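Local coordinates for molybdopterin-guanine dinucleotide biosynthesis adapter protein (Escherichia coli, PDB 1NP6) that binds GTP, hydrolyses it weakly, and may act as an adapter for efficient synthesis and use of the molybdopterin guanine dinucleotide cofactor, at residues M5-S15 and Q90-I104. Numbering follows the deposited sequence.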
# COMPACT_ATOMS: atom_id res chain seq x y z
N MET B 5 9.89 -7.91 -17.38
CA MET B 5 9.66 -6.44 -17.22
C MET B 5 10.88 -5.74 -16.58
O MET B 5 12.02 -6.03 -16.96
CB MET B 5 8.37 -6.18 -16.43
CG MET B 5 7.21 -5.72 -17.29
SD MET B 5 7.17 -3.93 -17.53
CE MET B 5 5.40 -3.63 -17.76
N ILE B 6 10.65 -4.84 -15.62
CA ILE B 6 11.70 -3.89 -15.22
C ILE B 6 12.74 -4.44 -14.23
O ILE B 6 12.43 -5.29 -13.39
CB ILE B 6 11.09 -2.52 -14.74
CG1 ILE B 6 10.45 -2.62 -13.35
CG2 ILE B 6 10.10 -1.97 -15.76
CD1 ILE B 6 10.17 -1.27 -12.73
N PRO B 7 13.98 -3.96 -14.35
CA PRO B 7 15.09 -4.45 -13.53
C PRO B 7 14.92 -4.22 -12.03
O PRO B 7 14.51 -3.13 -11.59
CB PRO B 7 16.29 -3.64 -14.04
CG PRO B 7 15.89 -3.13 -15.36
CD PRO B 7 14.41 -2.90 -15.28
N LEU B 8 15.24 -5.27 -11.27
CA LEU B 8 15.38 -5.24 -9.82
C LEU B 8 16.87 -5.21 -9.43
O LEU B 8 17.68 -5.97 -9.96
CB LEU B 8 14.71 -6.49 -9.21
CG LEU B 8 13.29 -6.43 -8.63
CD1 LEU B 8 12.25 -6.00 -9.66
CD2 LEU B 8 12.89 -7.77 -8.01
N LEU B 9 17.25 -4.32 -8.50
CA LEU B 9 18.65 -4.21 -8.07
C LEU B 9 18.77 -4.07 -6.55
O LEU B 9 18.24 -3.12 -5.96
CB LEU B 9 19.33 -3.00 -8.76
CG LEU B 9 20.79 -2.71 -8.39
CD1 LEU B 9 21.76 -3.79 -8.92
CD2 LEU B 9 21.20 -1.32 -8.90
N ALA B 10 19.48 -5.00 -5.92
CA ALA B 10 19.65 -4.95 -4.46
C ALA B 10 20.95 -4.26 -4.05
O ALA B 10 21.95 -4.32 -4.77
CB ALA B 10 19.59 -6.36 -3.86
N PHE B 11 20.91 -3.64 -2.88
CA PHE B 11 22.09 -3.12 -2.20
C PHE B 11 22.27 -3.88 -0.90
O PHE B 11 21.35 -3.96 -0.09
CB PHE B 11 21.93 -1.61 -1.94
CG PHE B 11 22.30 -0.75 -3.13
CD1 PHE B 11 21.39 -0.55 -4.15
CD2 PHE B 11 23.58 -0.22 -3.25
CE1 PHE B 11 21.74 0.19 -5.27
CE2 PHE B 11 23.93 0.52 -4.37
CZ PHE B 11 23.01 0.73 -5.37
N ALA B 12 23.45 -4.47 -0.73
CA ALA B 12 23.67 -5.35 0.40
C ALA B 12 24.90 -4.96 1.19
O ALA B 12 25.95 -4.65 0.61
CB ALA B 12 23.76 -6.82 -0.07
N ALA B 13 24.78 -4.99 2.52
CA ALA B 13 25.86 -4.69 3.45
C ALA B 13 25.54 -5.16 4.87
O ALA B 13 24.36 -5.27 5.24
CB ALA B 13 26.19 -3.18 3.46
N TRP B 14 26.58 -5.43 5.65
CA TRP B 14 26.45 -5.65 7.09
C TRP B 14 25.85 -4.41 7.74
O TRP B 14 26.15 -3.29 7.31
CB TRP B 14 27.82 -5.87 7.74
CG TRP B 14 28.60 -7.09 7.30
CD1 TRP B 14 28.22 -8.41 7.42
CD2 TRP B 14 29.90 -7.11 6.70
NE1 TRP B 14 29.20 -9.23 6.92
CE2 TRP B 14 30.25 -8.46 6.47
CE3 TRP B 14 30.81 -6.11 6.33
CZ2 TRP B 14 31.47 -8.84 5.89
CZ3 TRP B 14 32.02 -6.49 5.73
CH2 TRP B 14 32.34 -7.85 5.53
N SER B 15 25.04 -4.62 8.77
CA SER B 15 24.46 -3.55 9.58
C SER B 15 25.49 -2.48 9.97
O SER B 15 26.59 -2.81 10.44
CB SER B 15 23.83 -4.15 10.84
OG SER B 15 23.03 -3.21 11.54
N GLN B 90 9.48 -11.29 -5.87
CA GLN B 90 8.86 -11.12 -7.19
C GLN B 90 7.38 -10.81 -7.07
O GLN B 90 6.82 -10.09 -7.92
CB GLN B 90 9.10 -12.32 -8.13
CG GLN B 90 10.58 -12.53 -8.55
CD GLN B 90 11.13 -11.48 -9.53
OE1 GLN B 90 12.33 -11.46 -9.80
NE2 GLN B 90 10.27 -10.62 -10.07
N PHE B 91 6.73 -11.35 -6.04
CA PHE B 91 5.33 -11.03 -5.79
C PHE B 91 5.22 -9.54 -5.42
O PHE B 91 4.42 -8.80 -6.00
CB PHE B 91 4.74 -11.91 -4.67
CG PHE B 91 3.30 -11.56 -4.31
CD1 PHE B 91 2.25 -11.91 -5.16
CD2 PHE B 91 3.02 -10.86 -3.14
CE1 PHE B 91 0.93 -11.57 -4.84
CE2 PHE B 91 1.71 -10.52 -2.81
CZ PHE B 91 0.66 -10.87 -3.65
N LEU B 92 6.04 -9.12 -4.48
CA LEU B 92 6.01 -7.73 -4.01
C LEU B 92 6.20 -6.76 -5.17
O LEU B 92 5.37 -5.87 -5.37
CB LEU B 92 7.00 -7.50 -2.87
CG LEU B 92 6.66 -8.16 -1.52
CD1 LEU B 92 7.81 -7.96 -0.54
CD2 LEU B 92 5.34 -7.66 -0.94
N ALA B 93 7.26 -6.96 -5.96
CA ALA B 93 7.53 -6.13 -7.14
C ALA B 93 6.37 -6.09 -8.15
O ALA B 93 6.08 -5.03 -8.73
CB ALA B 93 8.82 -6.54 -7.79
N SER B 94 5.71 -7.23 -8.35
CA SER B 94 4.51 -7.29 -9.21
C SER B 94 3.28 -6.52 -8.68
O SER B 94 2.36 -6.25 -9.45
CB SER B 94 4.10 -8.75 -9.49
OG SER B 94 3.25 -9.22 -8.46
N ARG B 95 3.23 -6.20 -7.38
CA ARG B 95 2.11 -5.40 -6.86
C ARG B 95 2.34 -3.90 -7.07
O ARG B 95 1.42 -3.09 -6.90
CB ARG B 95 1.83 -5.68 -5.38
CG ARG B 95 1.63 -7.18 -5.00
CD ARG B 95 0.67 -7.95 -5.89
NE ARG B 95 -0.72 -7.51 -5.75
CZ ARG B 95 -1.71 -7.84 -6.58
NH1 ARG B 95 -1.49 -8.63 -7.62
NH2 ARG B 95 -2.94 -7.37 -6.36
N MET B 96 3.56 -3.54 -7.47
CA MET B 96 3.87 -2.15 -7.88
C MET B 96 3.28 -1.83 -9.26
O MET B 96 3.07 -2.74 -10.06
CB MET B 96 5.39 -1.90 -7.87
CG MET B 96 5.97 -1.74 -6.46
SD MET B 96 7.79 -1.61 -6.39
CE MET B 96 8.01 -0.48 -5.13
N ASP B 97 3.01 -0.55 -9.52
CA ASP B 97 2.53 -0.10 -10.83
C ASP B 97 3.76 0.21 -11.70
O ASP B 97 4.29 1.34 -11.69
CB ASP B 97 1.60 1.13 -10.69
CG ASP B 97 1.01 1.60 -12.03
OD1 ASP B 97 1.24 0.94 -13.07
OD2 ASP B 97 0.29 2.63 -12.13
N THR B 98 4.22 -0.81 -12.43
CA THR B 98 5.51 -0.73 -13.15
C THR B 98 5.43 0.05 -14.46
O THR B 98 6.46 0.36 -15.07
CB THR B 98 6.10 -2.15 -13.43
OG1 THR B 98 5.04 -3.07 -13.72
CG2 THR B 98 6.75 -2.71 -12.17
N SER B 99 4.21 0.38 -14.87
CA SER B 99 3.97 1.27 -16.00
C SER B 99 4.54 2.68 -15.76
O SER B 99 4.74 3.44 -16.71
CB SER B 99 2.47 1.34 -16.31
OG SER B 99 1.82 2.38 -15.58
N LYS B 100 4.80 3.02 -14.49
CA LYS B 100 5.31 4.36 -14.12
C LYS B 100 6.70 4.30 -13.46
O LYS B 100 7.13 5.27 -12.83
CB LYS B 100 4.34 5.06 -13.17
CG LYS B 100 2.90 5.19 -13.63
CD LYS B 100 1.98 5.42 -12.42
CE LYS B 100 1.08 6.63 -12.61
NZ LYS B 100 -0.37 6.29 -12.45
N LEU B 101 7.38 3.16 -13.57
CA LEU B 101 8.70 2.97 -12.95
C LEU B 101 9.70 2.43 -13.96
O LEU B 101 9.32 1.74 -14.91
CB LEU B 101 8.63 2.01 -11.75
CG LEU B 101 7.82 2.36 -10.49
CD1 LEU B 101 7.79 1.17 -9.53
CD2 LEU B 101 8.31 3.64 -9.73
N ASP B 102 10.98 2.71 -13.73
CA ASP B 102 12.08 2.24 -14.59
C ASP B 102 13.00 1.21 -13.93
O ASP B 102 13.72 0.50 -14.62
CB ASP B 102 12.93 3.43 -15.04
CG ASP B 102 12.12 4.50 -15.74
OD1 ASP B 102 11.43 4.16 -16.72
OD2 ASP B 102 12.11 5.70 -15.39
N LEU B 103 12.98 1.16 -12.60
CA LEU B 103 13.98 0.48 -11.79
C LEU B 103 13.45 0.31 -10.38
O LEU B 103 12.96 1.26 -9.79
CB LEU B 103 15.26 1.32 -11.72
CG LEU B 103 16.37 0.89 -10.76
CD1 LEU B 103 17.22 -0.24 -11.38
CD2 LEU B 103 17.23 2.08 -10.36
N ILE B 104 13.58 -0.89 -9.83
CA ILE B 104 13.20 -1.10 -8.43
C ILE B 104 14.43 -1.46 -7.59
O ILE B 104 15.08 -2.47 -7.83
CB ILE B 104 12.09 -2.19 -8.33
CG1 ILE B 104 10.81 -1.73 -9.03
CG2 ILE B 104 11.80 -2.55 -6.90
CD1 ILE B 104 9.81 -2.88 -9.36
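I104 is clamped through its backbone between P7 and L9: its N donates to P7 O at 3.0 Å, almost straight at 175°, and its O accepts from L9 N at 2.9 Å. This is the parallel bridge that pairs L8 with I104, and both side chains face helix 89-95. L8 CD1 touches both A93 CB (3.9 Å) and I104 CD1 (4.0 Å), while its other branch, CD2, brushes the amide oxygen of Q90. I6 fills the next place along. With CG1 set between the backbone N and the carbonyl carbon (chi1 74°), its CD1 meets I104 CD1 at 3.8 Å, the side chains crossing at about a right angle, and also touches T98 CG2 and L101 CB. On the reverse face L103 turns away, yet its CD1 swings back to 4.4 Å from both P7 CB and L9 CB, and W168 of helix 158-170 packs on all three residues. Further up strand 103-107, V106 continues the pairing with L9 and F11. Just before that strand, S99 to D102 are predicted to bind GTP, and D102 is salt-bridged to R36. Strand 8-12, which leads into the Walker A loop, thus packs through aliphatic side chains on one face, and L103 and W168 on the other. I6 CD1 lies 3.7 Å from L103 N, over the peptide plane; that buried N has no hydrogen-bond partner in the model, and two main-chain bonds carry the polar part of the join.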